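Local atomic coordinates of DnaJ homolog subfamily C member 27-A (Xenopus laevis, PDB entry 6JMG), a protein that binds GTP and magnesium as a Rab-family small GTPase carrying a DnaJ domain, and may take part in regulating the MEK/ERK pathway. Residues C31-K34 and R35-K39; E169-N172 and E173-A177; G122-N126 and I127-V131; E80-N83 and E84-D88. All coordinates share one frame; numbering follows the deposited sequence.

In the fold
All four contacts are local, each joining residues that follow one another directly in the Ras-family domain, so none encloses a loop; they run in series without nesting or crossing. From the N terminus, contact 1 (31-39) lies on the helix that follows the P-loop, contact 4 (80-88) joins the end of helix 79-82 to the loop leading to strand 91-97, contact 3 (122-131) is the turn that feeds strand 128-134, and contact 2 (169-177) the start of helix 171-187. Contacts 1 and 2 pack through Y36 on F175 and I32 on M174; M174 also meets A130 of contact 3. Contact 4 touches none of the others, its nearest atoms about 6 Å from contact 3.

Contact 1 of 4, residues C31-K34 and R35-K39; sequences CIIK and RYCEK. With GTP (guanosine-5'-triphosphate), chain C.
I33 and C37, one helical turn apart, meet through CG2 of the isoleucine and SG of the cysteine at 3.8 Å. CG2 of I33 stands opposite its own backbone N and so faces the next turn. In the backbone, C37 N donates to I33 O at 2.9 Å, a bond nearly in line with the carbonyl. On the next flank K34 and E38 run side by side. The carboxylate OE1 of E38 lies along the aliphatic part of the lysine, 3.6 Å from K34 CG, but K34 NZ remains 5.3 Å from E38 OE1, too far for a salt bridge; the glutamate pairs instead with R40. E38 N also reaches K34 O (3.0 Å), from above the carbonyl plane. R35 N closes a turn on C31 O at 2.9 Å, and the arginine's chain, bent at chi2 (64°), leads away to Q166. At the start of the segment, C31 N donates to the alpha-phosphate oxygen O1A of GTP at 2.8 Å, so this turn continues the grip of the P-loop, whose K29 and S30 amides also bind the nucleotide. Helix 29-38 packs on the sheet beside helix 171-187, on the same face: I32 meets M174 of that helix as well as C132 and N134 of strand 128-134, Y36 stacks on F175, and I33 lies against I69 and D71 of strand 63-72.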
loop_
_atom_site.group_PDB
_atom_site.type_symbol
_atom_site.label_atom_id
_atom_site.label_comp_id
_atom_site.label_asym_id
_atom_site.label_seq_id
_atom_site.Cartn_x
_atom_site.Cartn_y
_atom_site.Cartn_z
ATOM N N CYS A 31 15.689 -0.061 15.277
ATOM C CA CYS A 31 16.615 -1.166 15.502
ATOM C C CYS A 31 16.516 -2.229 14.422
ATOM O O CYS A 31 17.531 -2.849 14.094
ATOM C CB CYS A 31 16.384 -1.869 16.857
ATOM S SG CYS A 31 16.612 -0.966 18.390
ATOM N N ILE A 32 15.358 -2.388 13.779
ATOM C CA ILE A 32 15.312 -3.217 12.578
ATOM C C ILE A 32 16.246 -2.654 11.513
ATOM O O ILE A 32 17.047 -3.388 10.918
ATOM C CB ILE A 32 13.872 -3.335 12.054
ATOM C CG1 ILE A 32 13.040 -4.250 12.962
ATOM C CG2 ILE A 32 13.888 -3.892 10.654
ATOM C CD1 ILE A 32 11.573 -4.221 12.622
ATOM N N ILE A 33 16.208 -1.336 11.299
ATOM C CA ILE A 33 17.024 -0.753 10.241
ATOM C C ILE A 33 18.503 -0.855 10.595
ATOM O O ILE A 33 19.323 -1.332 9.801
ATOM C CB ILE A 33 16.604 0.705 10.000
ATOM C CG1 ILE A 33 15.197 0.753 9.388
ATOM C CG2 ILE A 33 17.637 1.425 9.127
ATOM C CD1 ILE A 33 14.495 2.083 9.583
ATOM N N LYS A 34 18.852 -0.528 11.834
ATOM C CA LYS A 34 20.266 -0.532 12.170
ATOM C C LYS A 34 20.821 -1.945 12.310
ATOM O O LYS A 34 22.016 -2.139 12.066
ATOM C CB LYS A 34 20.477 0.237 13.479
ATOM C CG LYS A 34 20.343 1.724 13.337
ATOM C CD LYS A 34 20.509 2.431 14.665
ATOM C CE LYS A 34 20.859 3.896 14.432
ATOM N NZ LYS A 34 20.270 4.784 15.469
ATOM N N ARG A 35 19.963 -2.945 12.593
ATOM C CA ARG A 35 20.417 -4.330 12.626
ATOM C C ARG A 35 20.882 -4.794 11.250
ATOM O O ARG A 35 21.979 -5.351 11.111
ATOM C CB ARG A 35 19.302 -5.235 13.157
ATOM C CG ARG A 35 19.621 -6.747 13.197
ATOM C CD ARG A 35 20.762 -7.071 14.146
ATOM N NE ARG A 35 21.173 -8.468 14.045
ATOM C CZ ARG A 35 21.198 -9.324 15.063
ATOM N NH1 ARG A 35 20.833 -8.927 16.283
ATOM N NH2 ARG A 35 21.593 -10.584 14.858
ATOM N N TYR A 36 20.103 -4.507 10.209
ATOM C CA TYR A 36 20.481 -4.979 8.882
ATOM C C TYR A 36 21.484 -4.052 8.189
ATOM O O TYR A 36 22.396 -4.535 7.513
ATOM C CB TYR A 36 19.232 -5.167 8.026
ATOM C CG TYR A 36 19.511 -5.614 6.620
ATOM C CD1 TYR A 36 19.663 -6.954 6.310
ATOM C CD2 TYR A 36 19.634 -4.692 5.598
ATOM C CE1 TYR A 36 19.921 -7.360 5.005
ATOM C CE2 TYR A 36 19.880 -5.080 4.317
ATOM C CZ TYR A 36 20.019 -6.407 4.014
ATOM O OH TYR A 36 20.271 -6.766 2.706
ATOM N N CYS A 37 21.397 -2.738 8.386
ATOM C CA CYS A 37 22.252 -1.869 7.580
ATOM C C CYS A 37 23.564 -1.540 8.252
ATOM O O CYS A 37 24.562 -1.329 7.558
ATOM C CB CYS A 37 21.599 -0.496 7.324
ATOM S SG CYS A 37 19.936 -0.464 6.729
ATOM N N GLU A 38 23.590 -1.521 9.585
ATOM C CA GLU A 38 24.787 -1.175 10.337
ATOM C C GLU A 38 25.299 -2.322 11.194
ATOM O O GLU A 38 26.279 -2.141 11.926
ATOM C CB GLU A 38 24.525 0.081 11.166
ATOM C CG GLU A 38 24.799 1.361 10.353
ATOM C CD GLU A 38 24.217 2.631 10.969
ATOM O OE1 GLU A 38 23.613 2.560 12.064
ATOM O OE2 GLU A 38 24.366 3.708 10.346
ATOM N N LYS A 39 24.690 -3.498 11.075
ATOM C CA LYS A 39 25.071 -4.708 11.795
ATOM C C LYS A 39 25.340 -4.438 13.277
ATOM O O LYS A 39 26.396 -4.771 13.823
ATOM C CB LYS A 39 26.295 -5.355 11.124
ATOM C CG LYS A 39 26.188 -5.527 9.594
ATOM C CD LYS A 39 25.546 -6.882 9.218
ATOM C CE LYS A 39 24.360 -6.752 8.211
ATOM N NZ LYS A 39 23.379 -7.924 8.212
HETATM P PG GTP C . 10.590 5.328 18.126
HETATM O O1G GTP C . 11.723 5.819 17.251
HETATM O O2G GTP C . 9.266 5.365 17.405
HETATM O O3G GTP C . 10.506 6.196 19.369
HETATM O O3B GTP C . 10.756 3.774 18.547
HETATM P PB GTP C . 11.345 2.645 17.561
HETATM O O1B GTP C . 10.248 1.987 16.768
HETATM O O2B GTP C . 12.412 3.132 16.610
HETATM O O3A GTP C . 11.898 1.541 18.594
HETATM P PA GTP C . 13.462 1.226 18.768
HETATM O O1A GTP C . 14.084 0.664 17.513
HETATM O O2A GTP C . 14.222 2.438 19.218
HETATM O "O5'" GTP C . 13.363 0.156 19.946
HETATM C "C5'" GTP C . 12.668 0.482 21.125
HETATM C "C4'" GTP C . 13.228 -0.392 22.242
HETATM O "O4'" GTP C . 12.895 -1.722 21.954
HETATM C "C3'" GTP C . 14.732 -0.368 22.360
HETATM O "O3'" GTP C . 14.965 -0.497 23.728
HETATM C "C2'" GTP C . 15.229 -1.633 21.701
HETATM O "O2'" GTP C . 16.341 -2.228 22.330
HETATM C "C1'" GTP C . 14.057 -2.544 21.905
HETATM N N9 GTP C . 13.921 -3.501 20.807
HETATM C C8 GTP C . 13.834 -3.217 19.467
HETATM N N7 GTP C . 13.669 -4.390 18.797
HETATM C C5 GTP C . 13.651 -5.402 19.694
HETATM C C6 GTP C . 13.508 -6.773 19.552
HETATM O O6 GTP C . 13.380 -7.284 18.442
HETATM N N1 GTP C . 13.495 -7.574 20.675
HETATM C C2 GTP C . 13.635 -7.026 21.926
HETATM N N2 GTP C . 13.635 -7.829 22.981
HETATM N N3 GTP C . 13.780 -5.656 22.069
HETATM C C4 GTP C . 13.794 -4.861 20.967
#

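Contact 2 of 4, residues E169-N172 and E173-A177; sequences EGIN and EMFQA
I171 and F175 lie side by side and point the same way, one turn apart, with I171 CG2 4.2 Å from the ring atom F175 CD2. The carbonyl oxygen I171 O sits at the edge of the phenyl ring, near its plane and 3.5 Å from F175 CD2, while it accepts F175 N in a nearly straight hydrogen bond (3.0 Å, 173° at the hydrogen). One face of the same ring receives the methyl of its neighbour M174, whose CE lies 3.4 Å above the plane, offset toward the rim. The methionine chain starts anti to its N (chi1 178°) and then bends at both chi2 and chi3, which brings the methyl back over the phenylalanine. G170, with positive phi, is the N-cap residue of helix 171-187, the C-terminal helix of the Ras-like GTPase fold, and its carbonyl takes M174 N in the first turn. E173 folds back toward this end: its chain bends at chi2 (78°) and places OE1 3.1 Å from G170 C, close to the start of the helix without a hydrogen bond to the amides of G170 or N172. On the solvent-facing side N172 O accepts Q176 N at 2.9 Å. The buried side chains spread over helix 29-38 and two strands of the sheet: I171 meets Y36 of that helix, while M174 reaches F161 of strand 159-163 and A130 and C132 of strand 128-134.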
loop_
_atom_site.group_PDB
_atom_site.type_symbol
_atom_site.label_atom_id
_atom_site.label_comp_id
_atom_site.label_asym_id
_atom_site.label_seq_id
_atom_site.Cartn_x
_atom_site.Cartn_y
_atom_site.Cartn_z
ATOM N N GLU A 169 16.674 -12.854 13.849
ATOM C CA GLU A 169 15.733 -13.735 13.156
ATOM C C GLU A 169 14.808 -12.931 12.250
ATOM O O GLU A 169 14.252 -11.909 12.664
ATOM C CB GLU A 169 14.908 -14.504 14.179
ATOM C CG GLU A 169 14.073 -15.653 13.639
ATOM C CD GLU A 169 13.248 -16.316 14.747
ATOM O OE1 GLU A 169 13.562 -16.069 15.936
ATOM O OE2 GLU A 169 12.294 -17.076 14.443
ATOM N N GLY A 170 14.643 -13.401 11.012
ATOM C CA GLY A 170 13.747 -12.782 10.050
ATOM C C GLY A 170 14.251 -11.500 9.410
ATOM O O GLY A 170 13.639 -11.027 8.438
ATOM N N ILE A 171 15.338 -10.917 9.919
ATOM C CA ILE A 171 15.729 -9.584 9.482
ATOM C C ILE A 171 16.242 -9.624 8.048
ATOM O O ILE A 171 15.777 -8.876 7.175
ATOM C CB ILE A 171 16.778 -8.999 10.450
ATOM C CG1 ILE A 171 16.161 -8.743 11.832
ATOM C CG2 ILE A 171 17.375 -7.706 9.914
ATOM C CD1 ILE A 171 15.165 -7.607 11.872
ATOM N N ASN A 172 17.194 -10.512 7.782
ATOM C CA ASN A 172 17.780 -10.618 6.451
ATOM C C ASN A 172 16.764 -11.099 5.429
ATOM O O ASN A 172 16.798 -10.665 4.267
ATOM C CB ASN A 172 19.002 -11.533 6.501
ATOM C CG ASN A 172 20.099 -10.960 7.375
ATOM O OD1 ASN A 172 19.969 -10.905 8.598
ATOM N ND2 ASN A 172 21.165 -10.490 6.751
ATOM N N GLU A 173 15.857 -11.985 5.843
ATOM C CA GLU A 173 14.866 -12.505 4.915
ATOM C C GLU A 173 13.865 -11.424 4.549
ATOM O O GLU A 173 13.533 -11.257 3.369
ATOM C CB GLU A 173 14.169 -13.721 5.531
ATOM C CG GLU A 173 15.111 -14.892 5.853
ATOM C CD GLU A 173 15.942 -14.729 7.137
ATOM O OE1 GLU A 173 15.822 -13.707 7.835
ATOM O OE2 GLU A 173 16.743 -15.633 7.441
ATOM N N MET A 174 13.437 -10.632 5.542
ATOM C CA MET A 174 12.529 -9.511 5.288
ATOM C C MET A 174 13.154 -8.519 4.312
ATOM O O MET A 174 12.562 -8.186 3.284
ATOM C CB MET A 174 12.176 -8.815 6.609
ATOM C CG MET A 174 11.251 -7.586 6.478
ATOM S SD MET A 174 12.019 -6.011 6.064
ATOM C CE MET A 174 12.746 -5.650 7.645
ATOM N N PHE A 175 14.376 -8.075 4.595
ATOM C CA PHE A 175 15.007 -7.098 3.723
ATOM C C PHE A 175 15.267 -7.658 2.332
ATOM O O PHE A 175 15.160 -6.925 1.336
ATOM C CB PHE A 175 16.297 -6.581 4.359
ATOM C CG PHE A 175 16.069 -5.386 5.222
ATOM C CD1 PHE A 175 15.675 -4.180 4.663
ATOM C CD2 PHE A 175 16.177 -5.476 6.592
ATOM C CE1 PHE A 175 15.430 -3.079 5.452
ATOM C CE2 PHE A 175 15.925 -4.379 7.393
ATOM C CZ PHE A 175 15.551 -3.175 6.822
ATOM N N GLN A 176 15.551 -8.953 2.224
ATOM C CA GLN A 176 15.766 -9.505 0.893
ATOM C C GLN A 176 14.456 -9.554 0.120
ATOM O O GLN A 176 14.413 -9.201 -1.061
ATOM C CB GLN A 176 16.403 -10.893 0.989
ATOM C CG GLN A 176 16.735 -11.539 -0.354
ATOM C CD GLN A 176 18.055 -11.043 -0.943
ATOM O OE1 GLN A 176 18.110 -10.625 -2.097
ATOM N NE2 GLN A 176 19.120 -11.091 -0.150
ATOM N N ALA A 177 13.364 -9.928 0.782
ATOM C CA ALA A 177 12.081 -9.930 0.099
ATOM C C ALA A 177 11.632 -8.510 -0.211
ATOM O O ALA A 177 11.065 -8.249 -1.278
ATOM C CB ALA A 177 11.045 -10.648 0.948
#

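Contact 3 of 4, residues G122-N126 and I127-V131; sequences GNIDN and IVFAV
I124 packs locally on I127 and F129 where a short 3-10 turn, at the end of the loop after helix 107-117, runs into strand 128-134. The turn is closed by I127 N donating to I124 O at 3.2 Å; the donor stands well above the carbonyl plane, 71° out of it, and so does not lie on a lone pair. That oxygen also sits at the edge of the F129 ring, near its plane. The I124 and F129 side chains cross at about a right angle, and two carbons of the isoleucine approach the same ring corner: CB and CD1 each lie 4.1 Å from F129 CE1. CG1 of I124 stands between its backbone N and carbonyl carbon (chi1 74°), carrying CD1 to the ring. I127 comes in beside them with CD1 3.9 Å from I124 CA. The strand entered here is an inner, parallel one of the Ras-like sheet, between strands 91-97 and 159-163, and continues to N134 of the probable GTP-binding segment. F129 also stacks on F158 and touches L111 and M114 of helix 107-117, whereas V128 faces F178 and I182 of helix 171-187. At the turn, N126 OD1 accepts the backbone N of R192, and D125 O takes R192 NE.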
loop_
_atom_site.group_PDB
_atom_site.type_symbol
_atom_site.label_atom_id
_atom_site.label_comp_id
_atom_site.label_asym_id
_atom_site.label_seq_id
_atom_site.Cartn_x
_atom_site.Cartn_y
_atom_site.Cartn_z
ATOM N N GLY A 122 -3.431 9.285 -4.595
ATOM C CA GLY A 122 -2.539 8.279 -4.054
ATOM C C GLY A 122 -3.014 6.842 -4.072
ATOM O O GLY A 122 -4.119 6.513 -3.628
ATOM N N ASN A 123 -2.143 5.971 -4.566
ATOM C CA ASN A 123 -2.406 4.544 -4.686
ATOM C C ASN A 123 -1.280 3.829 -3.950
ATOM O O ASN A 123 -0.191 3.638 -4.502
ATOM C CB ASN A 123 -2.478 4.116 -6.152
ATOM C CG ASN A 123 -2.814 2.647 -6.316
ATOM O OD1 ASN A 123 -3.434 2.035 -5.441
ATOM N ND2 ASN A 123 -2.398 2.068 -7.440
ATOM N N ILE A 124 -1.546 3.391 -2.720
ATOM C CA ILE A 124 -0.504 2.737 -1.939
ATOM C C ILE A 124 -0.280 1.362 -2.546
ATOM O O ILE A 124 0.538 0.577 -2.050
ATOM C CB ILE A 124 -0.852 2.626 -0.438
ATOM C CG1 ILE A 124 -1.906 1.562 -0.204
ATOM C CG2 ILE A 124 -1.310 3.973 0.171
ATOM C CD1 ILE A 124 -2.042 1.194 1.246
ATOM N N ASP A 125 -0.988 1.065 -3.638
ATOM C CA ASP A 125 -0.815 -0.227 -4.284
ATOM C C ASP A 125 0.442 -0.282 -5.122
ATOM O O ASP A 125 0.886 -1.379 -5.462
ATOM C CB ASP A 125 -2.016 -0.572 -5.167
ATOM C CG ASP A 125 -2.908 -1.630 -4.551
ATOM O OD1 ASP A 125 -2.971 -1.715 -3.305
ATOM O OD2 ASP A 125 -3.543 -2.380 -5.322
ATOM N N ASN A 126 1.027 0.866 -5.452
ATOM C CA ASN A 126 2.323 0.895 -6.109
ATOM C C ASN A 126 3.465 1.071 -5.115
ATOM O O ASN A 126 4.575 1.454 -5.501
ATOM C CB ASN A 126 2.348 1.999 -7.162
ATOM C CG ASN A 126 1.340 1.768 -8.250
ATOM O OD1 ASN A 126 0.989 0.623 -8.549
ATOM N ND2 ASN A 126 0.862 2.849 -8.855
ATOM N N ILE A 127 3.210 0.784 -3.848
ATOM C CA ILE A 127 4.201 0.859 -2.795
ATOM C C ILE A 127 4.344 -0.524 -2.186
ATOM O O ILE A 127 3.341 -1.181 -1.893
ATOM C CB ILE A 127 3.798 1.888 -1.731
ATOM C CG1 ILE A 127 3.598 3.246 -2.396
ATOM C CG2 ILE A 127 4.867 1.956 -0.644
ATOM C CD1 ILE A 127 3.033 4.316 -1.470
ATOM N N VAL A 128 5.585 -0.950 -1.986
ATOM C CA VAL A 128 5.878 -2.206 -1.314
ATOM C C VAL A 128 5.879 -1.995 0.195
ATOM O O VAL A 128 6.588 -1.125 0.718
ATOM C CB VAL A 128 7.223 -2.754 -1.784
ATOM C CG1 VAL A 128 7.615 -3.953 -0.924
ATOM C CG2 VAL A 128 7.157 -3.097 -3.270
ATOM N N PHE A 129 5.113 -2.821 0.900
ATOM C CA PHE A 129 5.034 -2.809 2.351
ATOM C C PHE A 129 5.622 -4.101 2.890
ATOM O O PHE A 129 5.221 -5.194 2.469
ATOM C CB PHE A 129 3.585 -2.707 2.840
ATOM C CG PHE A 129 3.003 -1.329 2.784
ATOM C CD1 PHE A 129 2.560 -0.798 1.586
ATOM C CD2 PHE A 129 2.858 -0.576 3.945
ATOM C CE1 PHE A 129 2.001 0.464 1.538
ATOM C CE2 PHE A 129 2.307 0.689 3.902
ATOM C CZ PHE A 129 1.877 1.212 2.696
ATOM N N ALA A 130 6.522 -3.983 3.854
ATOM C CA ALA A 130 6.933 -5.122 4.658
ATOM C C ALA A 130 6.389 -4.884 6.058
ATOM O O ALA A 130 6.786 -3.928 6.736
ATOM C CB ALA A 130 8.448 -5.294 4.647
ATOM N N VAL A 131 5.442 -5.720 6.457
ATOM C CA VAL A 131 4.930 -5.717 7.823
ATOM C C VAL A 131 5.861 -6.562 8.678
ATOM O O VAL A 131 6.110 -7.736 8.379
ATOM C CB VAL A 131 3.488 -6.235 7.891
ATOM C CG1 VAL A 131 2.993 -6.182 9.314
ATOM C CG2 VAL A 131 2.582 -5.412 6.992
#

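Contact 4 of 4, residues E80-N83 and E84-D88; sequences EVRN and EFYKD
V81 meets F85 in the turn following helix 79-82, in the switch II region of the Ras-like fold, which follows the nucleotide-binding residues D71 to H75 (assigned by similarity). V81 O lies at the edge of the F85 ring, near its plane, 3.3 Å from F85 CE2, and the ring also meets F70 and I51. Were F85 an alanine, the V81 carbonyl would probably lose the ring edge beside it and a gap would open toward F70 and I51. The next residue, R82, supplies the carbonyl that closes the turn: F85 N donates to R82 O at 2.9 Å. Its side chain runs beside Y86, the guanidinium and ring planes 61° apart; R82 NE is 3.8 Å from Y86 OH, and both side chains have E113 as their main polar partner, R82 by a salt bridge and Y86 by a hydrogen bond. R82 NH1 also reaches A73 O, linking the helix to the start of the switch. N83 crosses Y86 with amide and ring planes 36° apart, its CG beside its own backbone N (chi1 -75°). This places N83 OD1 4.0 Å from Y86 CE2.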
loop_
_atom_site.group_PDB
_atom_site.type_symbol
_atom_site.label_atom_id
_atom_site.label_comp_id
_atom_site.label_asym_id
_atom_site.label_seq_id
_atom_site.Cartn_x
_atom_site.Cartn_y
_atom_site.Cartn_z
ATOM N N GLU A 80 3.034 16.064 12.831
ATOM C CA GLU A 80 3.261 17.147 11.880
ATOM C C GLU A 80 4.655 17.082 11.273
ATOM O O GLU A 80 4.858 17.528 10.136
ATOM C CB GLU A 80 3.041 18.493 12.562
ATOM C CG GLU A 80 1.577 18.807 12.839
ATOM C CD GLU A 80 1.125 18.363 14.229
ATOM O OE1 GLU A 80 1.827 17.535 14.862
ATOM O OE2 GLU A 80 0.073 18.855 14.695
ATOM N N VAL A 81 5.625 16.542 12.014
ATOM C CA VAL A 81 6.971 16.383 11.471
ATOM C C VAL A 81 6.986 15.305 10.392
ATOM O O VAL A 81 7.675 15.444 9.367
ATOM C CB VAL A 81 7.979 16.089 12.596
ATOM C CG1 VAL A 81 9.289 15.618 12.003
ATOM C CG2 VAL A 81 8.193 17.329 13.479
ATOM N N ARG A 82 6.232 14.214 10.604
ATOM C CA ARG A 82 6.276 13.085 9.672
ATOM C C ARG A 82 5.562 13.381 8.361
ATOM O O ARG A 82 5.963 12.850 7.317
ATOM C CB ARG A 82 5.595 11.847 10.262
ATOM C CG ARG A 82 6.128 11.297 11.522
ATOM C CD ARG A 82 5.397 9.996 11.841
ATOM N NE ARG A 82 3.967 10.137 12.131
ATOM C CZ ARG A 82 3.423 10.039 13.351
ATOM N NH1 ARG A 82 4.180 9.802 14.420
ATOM N NH2 ARG A 82 2.108 10.177 13.513
ATOM N N ASN A 83 4.538 14.248 8.379
ATOM C CA ASN A 83 3.660 14.383 7.212
ATOM C C ASN A 83 4.415 14.733 5.933
ATOM O O ASN A 83 4.007 14.314 4.849
ATOM C CB ASN A 83 2.612 15.461 7.468
ATOM C CG ASN A 83 1.535 15.002 8.404
ATOM O OD1 ASN A 83 1.380 13.804 8.648
ATOM N ND2 ASN A 83 0.779 15.951 8.944
ATOM N N GLU A 84 5.536 15.459 6.029
ATOM C CA GLU A 84 6.258 15.831 4.821
ATOM C C GLU A 84 6.887 14.643 4.101
ATOM O O GLU A 84 7.248 14.777 2.923
ATOM C CB GLU A 84 7.363 16.843 5.140
ATOM C CG GLU A 84 6.984 18.300 4.868
ATOM C CD GLU A 84 6.873 18.642 3.382
ATOM O OE1 GLU A 84 5.826 19.194 3.013
ATOM O OE2 GLU A 84 7.814 18.399 2.587
ATOM N N PHE A 85 7.046 13.484 4.751
ATOM C CA PHE A 85 7.925 12.489 4.159
ATOM C C PHE A 85 7.204 11.272 3.598
ATOM O O PHE A 85 7.870 10.319 3.179
ATOM C CB PHE A 85 8.994 12.082 5.167
ATOM C CG PHE A 85 9.794 13.237 5.668
ATOM C CD1 PHE A 85 10.819 13.776 4.896
ATOM C CD2 PHE A 85 9.500 13.816 6.893
ATOM C CE1 PHE A 85 11.553 14.843 5.362
ATOM C CE2 PHE A 85 10.224 14.886 7.358
ATOM C CZ PHE A 85 11.235 15.413 6.600
ATOM N N TYR A 86 5.880 11.313 3.470
ATOM C CA TYR A 86 5.193 10.166 2.889
ATOM C C TYR A 86 5.253 10.175 1.359
ATOM O O TYR A 86 5.195 9.107 0.734
ATOM C CB TYR A 86 3.733 10.121 3.346
ATOM C CG TYR A 86 3.479 9.758 4.796
ATOM C CD1 TYR A 86 3.808 8.499 5.302
ATOM C CD2 TYR A 86 2.853 10.656 5.650
ATOM C CE1 TYR A 86 3.543 8.158 6.632
ATOM C CE2 TYR A 86 2.585 10.325 6.979
ATOM C CZ TYR A 86 2.930 9.082 7.462
ATOM O OH TYR A 86 2.661 8.769 8.778
ATOM N N LYS A 87 5.354 11.344 0.733
ATOM C CA LYS A 87 5.264 11.399 -0.720
ATOM C C LYS A 87 6.462 10.730 -1.397
ATOM O O LYS A 87 7.581 10.719 -0.881
ATOM C CB LYS A 87 5.133 12.842 -1.209
ATOM C CG LYS A 87 5.809 13.893 -0.342
ATOM C CD LYS A 87 5.549 15.314 -0.878
ATOM C CE LYS A 87 6.419 16.356 -0.177
ATOM N NZ LYS A 87 5.670 17.006 0.935
ATOM N N ASP A 88 6.212 10.199 -2.590
ATOM C CA ASP A 88 7.235 9.591 -3.441
ATOM C C ASP A 88 7.964 8.466 -2.713
ATOM O O ASP A 88 9.185 8.361 -2.733
ATOM C CB ASP A 88 8.210 10.660 -3.952
ATOM C CG ASP A 88 9.328 10.080 -4.794
ATOM O OD1 ASP A 88 9.032 9.370 -5.787
ATOM O OD2 ASP A 88 10.506 10.313 -4.440
#